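Local coordinates for protein cephalosporin acylase (Bacillus halodurans, PDB 2NLZ) that probably acts as a cephalosporin acylase, an N-terminal nucleophile amidohydrolase of the gamma-glutamyltranspeptidase family, at residues F308-S322 and H407-H419. The protein carries 1 engineered substitution. Numbering follows the deposited sequence.
Sequences FVDGMKYVTEPSDMS and HDNALKPGKRTYH
The last turn of helix 294-314 and the loop 407-419, two elements of an Ntn-hydrolase fold, meet where His407 and Tyr418 reach the helix's carbonyl end. His407 NE2 donates to Met312 O (3.0 Å), an acceptor lying in the imidazole plane, though the bond is bent (132°). Tyr418 presents a ring edge: CE2 lies 3.3 Å from Gly311 O and CD2 comes close to Val315 O, while CD2 also packs against Val315 CG1. Beside Thr316, just past the helix, Asn409 ties three residues together. With CG anti to the backbone N (chi1 -166°), its OD1 takes the Thr316 hydroxyl (OG1, 2.8 Å) on a lone pair and the Tyr418 N-H (2.9 Å) from above the amide plane; ND2 donates to Thr417 OG1. A leucine here would probably leave both the Thr316 hydroxyl and the Tyr418 N-H without this acceptor. Farther on, Arg416 NE meets the syn side of Glu317 OE2 at 2.8 Å, the guanidinium and carboxylate planes 35° apart. Extended Lys415 passes Thr316 to give NZ to Asp408 O and Ala410 O, with Asp320 OD1 a long 3.7 Å away. The lysine thus braces its own loop, whereas directed polar bonds, including one buried ion pair, join the two segments alongside the packing of Tyr418.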
ATOM      1  N   PHE D 308      33.016   3.019  -3.220  1.00 28.14           N
ATOM      2  CA  PHE D 308      33.062   1.750  -3.927  1.00 33.05           C
ATOM      3  C   PHE D 308      34.096   1.762  -5.050  1.00 34.77           C
ATOM      4  O   PHE D 308      34.770   0.754  -5.289  1.00 37.34           O
ATOM      5  CB  PHE D 308      31.683   1.356  -4.461  1.00 31.48           C
ATOM      6  CG  PHE D 308      31.361  -0.104  -4.294  1.00 29.59           C
ATOM      7  CD1 PHE D 308      32.227  -1.086  -4.755  1.00 31.98           C
ATOM      8  CD2 PHE D 308      30.178  -0.497  -3.678  1.00 37.45           C
ATOM      9  CE1 PHE D 308      31.931  -2.444  -4.597  1.00 28.38           C
ATOM     10  CE2 PHE D 308      29.864  -1.856  -3.516  1.00 36.93           C
ATOM     11  CZ  PHE D 308      30.750  -2.828  -3.974  1.00 32.05           C
ATOM     12  N   VAL D 309      34.233   2.901  -5.725  1.00 35.27           N
ATOM     13  CA  VAL D 309      35.215   3.008  -6.802  1.00 36.62           C
ATOM     14  C   VAL D 309      36.630   3.124  -6.221  1.00 33.06           C
ATOM     15  O   VAL D 309      37.619   2.763  -6.872  1.00 35.27           O
ATOM     16  CB  VAL D 309      34.893   4.140  -7.792  1.00 34.85           C
ATOM     17  CG1 VAL D 309      35.559   3.854  -9.129  1.00 56.07           C
ATOM     18  CG2 VAL D 309      33.414   4.216  -8.019  1.00 33.09           C
ATOM     19  N   ASP D 310      36.710   3.594  -4.982  1.00 25.49           N
ATOM     20  CA  ASP D 310      37.956   3.565  -4.236  1.00 25.28           C
ATOM     21  C   ASP D 310      38.320   2.155  -3.872  1.00 30.82           C
ATOM     22  O   ASP D 310      39.426   1.712  -4.162  1.00 42.24           O
ATOM     23  CB  ASP D 310      37.858   4.400  -2.968  1.00 23.30           C
ATOM     24  CG  ASP D 310      38.111   5.855  -3.224  1.00 34.20           C
ATOM     25  OD1 ASP D 310      38.643   6.178  -4.309  1.00 37.76           O
ATOM     26  OD2 ASP D 310      37.785   6.676  -2.350  1.00 28.20           O
ATOM     27  N   GLY D 311      37.384   1.451  -3.246  1.00 31.65           N
ATOM     28  CA  GLY D 311      37.597   0.059  -2.844  1.00 33.17           C
ATOM     29  C   GLY D 311      37.952  -0.851  -4.007  1.00 39.24           C
ATOM     30  O   GLY D 311      38.780  -1.748  -3.866  1.00 40.77           O
ATOM     31  N   MET D 312      37.336  -0.606  -5.164  1.00 36.35           N
ATOM     32  CA  MET D 312      37.594  -1.411  -6.359  1.00 44.55           C
ATOM     33  C   MET D 312      38.957  -1.113  -6.968  1.00 41.83           C
ATOM     34  O   MET D 312      39.558  -1.976  -7.613  1.00 42.83           O
ATOM     35  CB  MET D 312      36.487  -1.217  -7.396  1.00 45.96           C
ATOM     36  CG  MET D 312      35.451  -2.319  -7.400  1.00 45.57           C
ATOM     37  SD  MET D 312      33.874  -1.670  -7.960  1.00 59.82           S
ATOM     38  CE  MET D 312      33.295  -3.002  -9.025  1.00 71.39           C
ATOM     39  N   LYS D 313      39.435   0.109  -6.755  1.00 43.86           N
ATOM     40  CA  LYS D 313      40.732   0.533  -7.259  1.00 46.04           C
ATOM     41  C   LYS D 313      41.860  -0.014  -6.379  1.00 41.44           C
ATOM     42  O   LYS D 313      42.849  -0.548  -6.887  1.00 43.19           O
ATOM     43  CB  LYS D 313      40.791   2.070  -7.337  1.00 55.41           C
ATOM     44  CG  LYS D 313      42.136   2.669  -7.763  1.00 60.62           C
ATOM     45  CD  LYS D 313      42.332   2.682  -9.283  1.00 80.54           C
ATOM     46  CE  LYS D 313      43.726   3.196  -9.683  1.00 75.57           C
ATOM     47  NZ  LYS D 313      43.987   4.612  -9.246  1.00 69.33           N
ATOM     48  N   TYR D 314      41.695   0.096  -5.064  1.00 32.39           N
ATOM     49  CA  TYR D 314      42.815  -0.101  -4.152  1.00 36.39           C
ATOM     50  C   TYR D 314      42.844  -1.412  -3.357  1.00 37.17           C
ATOM     51  O   TYR D 314      43.928  -1.892  -3.022  1.00 36.91           O
ATOM     52  CB  TYR D 314      42.938   1.097  -3.195  1.00 38.64           C
ATOM     53  CG  TYR D 314      43.099   2.429  -3.895  1.00 38.80           C
ATOM     54  CD1 TYR D 314      44.252   2.726  -4.631  1.00 44.14           C
ATOM     55  CD2 TYR D 314      42.106   3.399  -3.816  1.00 40.05           C
ATOM     56  CE1 TYR D 314      44.403   3.957  -5.279  1.00 44.79           C
ATOM     57  CE2 TYR D 314      42.244   4.629  -4.458  1.00 49.31           C
ATOM     58  CZ  TYR D 314      43.389   4.900  -5.187  1.00 46.09           C
ATOM     59  OH  TYR D 314      43.506   6.117  -5.815  1.00 51.76           O
ATOM     60  N   VAL D 315      41.675  -1.980  -3.052  1.00 39.45           N
ATOM     61  CA  VAL D 315      41.602  -3.143  -2.153  1.00 34.14           C
ATOM     62  C   VAL D 315      41.977  -4.461  -2.826  1.00 35.99           C
ATOM     63  O   VAL D 315      41.378  -4.866  -3.824  1.00 39.03           O
ATOM     64  CB  VAL D 315      40.239  -3.258  -1.422  1.00 32.36           C
ATOM     65  CG1 VAL D 315      40.121  -4.582  -0.680  1.00 28.44           C
ATOM     66  CG2 VAL D 315      40.061  -2.100  -0.445  1.00 26.94           C
ATOM     67  N   THR D 316      42.999  -5.093  -2.258  1.00 37.18           N
ATOM     68  CA  THR D 316      43.504  -6.396  -2.671  1.00 31.68           C
ATOM     69  C   THR D 316      44.381  -6.954  -1.538  1.00 31.76           C
ATOM     70  O   THR D 316      44.406  -6.386  -0.439  1.00 32.23           O
ATOM     71  CB  THR D 316      44.328  -6.286  -3.965  1.00 27.50           C
ATOM     72  OG1 THR D 316      44.818  -7.582  -4.325  1.00 23.51           O
ATOM     73  CG2 THR D 316      45.501  -5.329  -3.784  1.00 27.82           C
ATOM     74  N   GLU D 317      45.082  -8.058  -1.796  1.00 32.19           N
ATOM     75  CA  GLU D 317      46.120  -8.561  -0.880  1.00 36.27           C
ATOM     76  C   GLU D 317      46.973  -7.404  -0.321  1.00 37.28           C
ATOM     77  O   GLU D 317      47.605  -6.679  -1.098  1.00 42.52           O
ATOM     78  CB  GLU D 317      47.021  -9.574  -1.607  1.00 28.73           C
ATOM     79  CG  GLU D 317      48.251 -10.029  -0.829  1.00 40.03           C
ATOM     80  CD  GLU D 317      47.933 -11.117   0.173  1.00 46.17           C
ATOM     81  OE1 GLU D 317      48.138 -10.886   1.385  1.00 42.99           O
ATOM     82  OE2 GLU D 317      47.468 -12.198  -0.249  1.00 34.50           O
ATOM     83  N   PRO D 318      46.986  -7.228   1.021  1.00 41.30           N
ATOM     84  CA  PRO D 318      47.604  -6.084   1.718  1.00 48.71           C
ATOM     85  C   PRO D 318      48.974  -5.662   1.183  1.00 54.18           C
ATOM     86  O   PRO D 318      49.243  -4.466   1.072  1.00 48.88           O
ATOM     87  CB  PRO D 318      47.732  -6.585   3.153  1.00 48.38           C
ATOM     88  CG  PRO D 318      46.563  -7.483   3.315  1.00 44.85           C
ATOM     89  CD  PRO D 318      46.369  -8.166   1.978  1.00 39.95           C
ATOM     90  N   SER D 319      49.808  -6.640   0.839  1.00 59.01           N
ATOM     91  CA  SER D 319      51.161  -6.390   0.343  1.00 57.73           C
ATOM     92  C   SER D 319      51.175  -5.725  -1.036  1.00 59.03           C
ATOM     93  O   SER D 319      52.058  -4.922  -1.328  1.00 61.32           O
ATOM     94  CB  SER D 319      51.949  -7.698   0.303  1.00 55.09           C
ATOM     95  OG  SER D 319      51.760  -8.448   1.487  1.00 67.22           O
ATOM     96  N   ASP D 320      50.192  -6.055  -1.872  1.00 60.94           N
ATOM     97  CA  ASP D 320      50.101  -5.500  -3.224  1.00 59.38           C
ATOM     98  C   ASP D 320      49.282  -4.212  -3.272  1.00 56.31           C
ATOM     99  O   ASP D 320      49.068  -3.665  -4.358  1.00 57.93           O
ATOM    100  CB  ASP D 320      49.514  -6.526  -4.208  1.00 60.33           C
ATOM    101  CG  ASP D 320      50.495  -7.643  -4.563  1.00 69.11           C
ATOM    102  OD1 ASP D 320      50.779  -7.830  -5.763  1.00 75.18           O
ATOM    103  OD2 ASP D 320      50.977  -8.339  -3.648  1.00 80.81           O
ATOM    104  N   MET D 321      48.834  -3.728  -2.111  1.00 54.32           N
ATOM    105  CA  MET D 321      48.015  -2.507  -2.038  1.00 55.10           C
ATOM    106  C   MET D 321      48.840  -1.240  -2.241  1.00 62.02           C
ATOM    107  O   MET D 321      49.912  -1.083  -1.656  1.00 63.37           O
ATOM    108  CB  MET D 321      47.230  -2.429  -0.725  1.00 55.20           C
ATOM    109  CG  MET D 321      45.957  -3.266  -0.725  1.00 45.25           C
ATOM    110  SD  MET D 321      44.935  -3.086   0.745  1.00 37.58           S
ATOM    111  CE  MET D 321      44.598  -1.319   0.742  1.00 35.80           C
ATOM    112  N   SER D 322      48.318  -0.342  -3.074  1.00 69.74           N
ATOM    113  CA  SER D 322      49.026   0.876  -3.462  1.00 69.95           C
ATOM    114  C   SER D 322      48.951   1.967  -2.389  1.00 66.24           C
ATOM    115  O   SER D 322      49.940   2.639  -2.123  1.00 62.84           O
ATOM    116  CB  SER D 322      48.486   1.395  -4.793  1.00 70.45           C
ATOM    117  OG  SER D 322      49.341   2.366  -5.359  1.00 80.89           O
ATOM    118  N   HIS D 407      46.803  -2.691 -12.416  1.00 73.90           N
ATOM    119  CA  HIS D 407      45.810  -2.693 -11.343  1.00 66.29           C
ATOM    120  C   HIS D 407      46.394  -3.407 -10.140  1.00 59.09           C
ATOM    121  O   HIS D 407      47.089  -4.404 -10.297  1.00 61.04           O
ATOM    122  CB  HIS D 407      44.519  -3.388 -11.782  1.00 62.56           C
ATOM    123  CG  HIS D 407      43.341  -3.074 -10.913  1.00 68.81           C
ATOM    124  ND1 HIS D 407      42.318  -2.245 -11.319  1.00 76.97           N
ATOM    125  CD2 HIS D 407      43.027  -3.469  -9.657  1.00 70.67           C
ATOM    126  CE1 HIS D 407      41.423  -2.148 -10.352  1.00 78.81           C
ATOM    127  NE2 HIS D 407      41.832  -2.878  -9.332  1.00 76.45           N
ATOM    128  N   ASP D 408      46.105  -2.901  -8.946  1.00 53.09           N
ATOM    129  CA  ASP D 408      46.619  -3.481  -7.708  1.00 50.38           C
ATOM    130  C   ASP D 408      46.148  -4.921  -7.448  1.00 52.43           C
ATOM    131  O   ASP D 408      46.881  -5.718  -6.863  1.00 55.80           O
ATOM    132  CB  ASP D 408      46.256  -2.594  -6.517  1.00 50.64           C
ATOM    133  CG  ASP D 408      46.844  -1.190  -6.620  1.00 53.30           C
ATOM    134  OD1 ASP D 408      47.895  -0.997  -7.265  1.00 48.63           O
ATOM    135  OD2 ASP D 408      46.243  -0.265  -6.038  1.00 59.33           O
ATOM    136  N   ASN D 409      44.928  -5.244  -7.875  1.00 49.31           N
ATOM    137  CA  ASN D 409      44.380  -6.600  -7.764  1.00 46.49           C
ATOM    138  C   ASN D 409      44.673  -7.454  -9.012  1.00 45.91           C
ATOM    139  O   ASN D 409      43.843  -8.261  -9.449  1.00 44.88           O
ATOM    140  CB  ASN D 409      42.870  -6.544  -7.478  1.00 48.01           C
ATOM    141  CG  ASN D 409      42.313  -7.874  -7.031  1.00 47.70           C
ATOM    142  OD1 ASN D 409      42.658  -8.368  -5.962  1.00 39.24           O
ATOM    143  ND2 ASN D 409      41.455  -8.472  -7.861  1.00 35.99           N
ATOM    144  N   ALA D 410      45.860  -7.265  -9.585  1.00 43.26           N
ATOM    145  CA  ALA D 410      46.301  -8.065 -10.722  1.00 42.40           C
ATOM    146  C   ALA D 410      46.589  -9.499 -10.287  1.00 45.17           C
ATOM    147  O   ALA D 410      47.049  -9.733  -9.167  1.00 50.39           O
ATOM    148  CB  ALA D 410      47.525  -7.449 -11.351  1.00 40.10           C
ATOM    149  N   LEU D 411      46.309 -10.452 -11.171  1.00 43.43           N
ATOM    150  CA  LEU D 411      46.550 -11.863 -10.881  1.00 41.52           C
ATOM    151  C   LEU D 411      48.031 -12.135 -10.689  1.00 45.05           C
ATOM    152  O   LEU D 411      48.852 -11.820 -11.548  1.00 53.31           O
ATOM    153  CB  LEU D 411      45.994 -12.751 -11.995  1.00 40.72           C
ATOM    154  CG  LEU D 411      46.316 -14.246 -12.010  1.00 36.89           C
ATOM    155  CD1 LEU D 411      45.819 -14.951 -10.765  1.00 30.80           C
ATOM    156  CD2 LEU D 411      45.705 -14.884 -13.247  1.00 40.48           C
ATOM    157  N   LYS D 412      48.350 -12.713  -9.540  1.00 48.52           N
ATOM    158  CA  LYS D 412      49.703 -13.102  -9.198  1.00 54.88           C
ATOM    159  C   LYS D 412      49.608 -14.486  -8.560  1.00 53.07           C
ATOM    160  O   LYS D 412      48.620 -14.784  -7.888  1.00 54.53           O
ATOM    161  CB  LYS D 412      50.286 -12.102  -8.200  1.00 58.68           C
ATOM    162  CG  LYS D 412      51.733 -11.709  -8.445  1.00 80.71           C
ATOM    163  CD  LYS D 412      51.833 -10.403  -9.227  1.00 95.54           C
ATOM    164  CE  LYS D 412      53.254  -9.862  -9.200  1.00106.19           C
ATOM    165  NZ  LYS D 412      53.322  -8.456  -9.664  1.00105.69           N
ATOM    166  N   PRO D 413      50.610 -15.353  -8.791  1.00 53.37           N
ATOM    167  CA  PRO D 413      50.606 -16.657  -8.130  1.00 48.20           C
ATOM    168  C   PRO D 413      50.743 -16.503  -6.627  1.00 43.61           C
ATOM    169  O   PRO D 413      51.553 -15.703  -6.171  1.00 43.49           O
ATOM    170  CB  PRO D 413      51.847 -17.348  -8.703  1.00 49.05           C
ATOM    171  CG  PRO D 413      52.710 -16.253  -9.219  1.00 50.88           C
ATOM    172  CD  PRO D 413      51.767 -15.194  -9.688  1.00 53.50           C
ATOM    173  N   GLY D 414      49.925 -17.234  -5.873  1.00 44.62           N
ATOM    174  CA  GLY D 414      50.001 -17.229  -4.415  1.00 45.06           C
ATOM    175  C   GLY D 414      49.435 -15.988  -3.766  1.00 43.08           C
ATOM    176  O   GLY D 414      49.667 -15.734  -2.590  1.00 43.66           O
ATOM    177  N   LYS D 415      48.688 -15.214  -4.541  1.00 42.61           N
ATOM    178  CA  LYS D 415      48.059 -13.999  -4.051  1.00 41.38           C
ATOM    179  C   LYS D 415      46.574 -14.278  -3.844  1.00 38.22           C
ATOM    180  O   LYS D 415      45.981 -15.035  -4.606  1.00 38.82           O
ATOM    181  CB  LYS D 415      48.261 -12.891  -5.082  1.00 40.86           C
ATOM    182  CG  LYS D 415      47.548 -11.581  -4.790  1.00 44.60           C
ATOM    183  CD  LYS D 415      47.658 -10.642  -5.981  1.00 38.49           C
ATOM    184  CE  LYS D 415      47.279  -9.230  -5.609  1.00 41.49           C
ATOM    185  NZ  LYS D 415      47.268  -8.343  -6.782  1.00 37.16           N
ATOM    186  N   ARG D 416      45.965 -13.700  -2.813  1.00 36.65           N
ATOM    187  CA  ARG D 416      44.510 -13.797  -2.696  1.00 44.96           C
ATOM    188  C   ARG D 416      43.834 -12.495  -3.130  1.00 43.28           C
ATOM    189  O   ARG D 416      44.368 -11.403  -2.906  1.00 36.29           O
ATOM    190  CB  ARG D 416      44.078 -14.250  -1.301  1.00 43.39           C
ATOM    191  CG  ARG D 416      44.680 -13.442  -0.204  1.00 36.72           C
ATOM    192  CD  ARG D 416      45.276 -14.323   0.869  1.00 30.68           C
ATOM    193  NE  ARG D 416      46.026 -13.499   1.812  1.00 37.48           N
ATOM    194  CZ  ARG D 416      45.737 -13.388   3.105  1.00 38.97           C
ATOM    195  NH1 ARG D 416      44.718 -14.068   3.624  1.00 50.23           N
ATOM    196  NH2 ARG D 416      46.471 -12.606   3.882  1.00 37.50           N
ATOM    197  N   THR D 417      42.673 -12.629  -3.771  1.00 40.51           N
ATOM    198  CA  THR D 417      42.034 -11.506  -4.461  1.00 37.60           C
ATOM    199  C   THR D 417      41.092 -10.676  -3.594  1.00 39.90           C
ATOM    200  O   THR D 417      40.691 -11.102  -2.504  1.00 43.69           O
ATOM    201  CB  THR D 417      41.227 -11.984  -5.682  1.00 34.18           C
ATOM    202  OG1 THR D 417      40.577 -10.862  -6.285  1.00 22.79           O
ATOM    203  CG2 THR D 417      40.191 -13.022  -5.271  1.00 26.44           C
ATOM    204  N   TYR D 418      40.769  -9.485  -4.104  1.00 34.53           N
ATOM    205  CA  TYR D 418      39.619  -8.702  -3.685  1.00 34.09           C
ATOM    206  C   TYR D 418      38.456  -9.658  -3.477  1.00 35.01           C
ATOM    207  O   TYR D 418      38.055 -10.375  -4.401  1.00 37.51           O
ATOM    208  CB  TYR D 418      39.288  -7.685  -4.784  1.00 39.75           C
ATOM    209  CG  TYR D 418      38.110  -6.770  -4.522  1.00 33.17           C
ATOM    210  CD1 TYR D 418      36.817  -7.154  -4.850  1.00 32.18           C
ATOM    211  CD2 TYR D 418      38.296  -5.500  -3.983  1.00 34.60           C
ATOM    212  CE1 TYR D 418      35.737  -6.316  -4.617  1.00 41.57           C
ATOM    213  CE2 TYR D 418      37.225  -4.649  -3.750  1.00 41.25           C
ATOM    214  CZ  TYR D 418      35.947  -5.064  -4.070  1.00 44.33           C
ATOM    215  OH  TYR D 418      34.882  -4.226  -3.847  1.00 40.00           O
ATOM    216  N   HIS D 419      37.926  -9.668  -2.256  1.00 31.64           N
ATOM    217  CA  HIS D 419      36.907 -10.637  -1.849  1.00 32.79           C
ATOM    218  C   HIS D 419      35.612  -9.925  -1.489  1.00 29.83           C
ATOM    219  O   HIS D 419      35.636  -8.937  -0.768  1.00 33.70           O
ATOM    220  CB  HIS D 419      37.408 -11.447  -0.652  1.00 29.29           C
ATOM    221  CG  HIS D 419      37.103 -12.907  -0.745  1.00 25.84           C
ATOM    222  ND1 HIS D 419      35.859 -13.426  -0.460  1.00 34.66           N
ATOM    223  CD2 HIS D 419      37.880 -13.958  -1.087  1.00 32.04           C
ATOM    224  CE1 HIS D 419      35.884 -14.736  -0.621  1.00 41.44           C
ATOM    225  NE2 HIS D 419      37.098 -15.086  -1.004  1.00 34.55           N
TER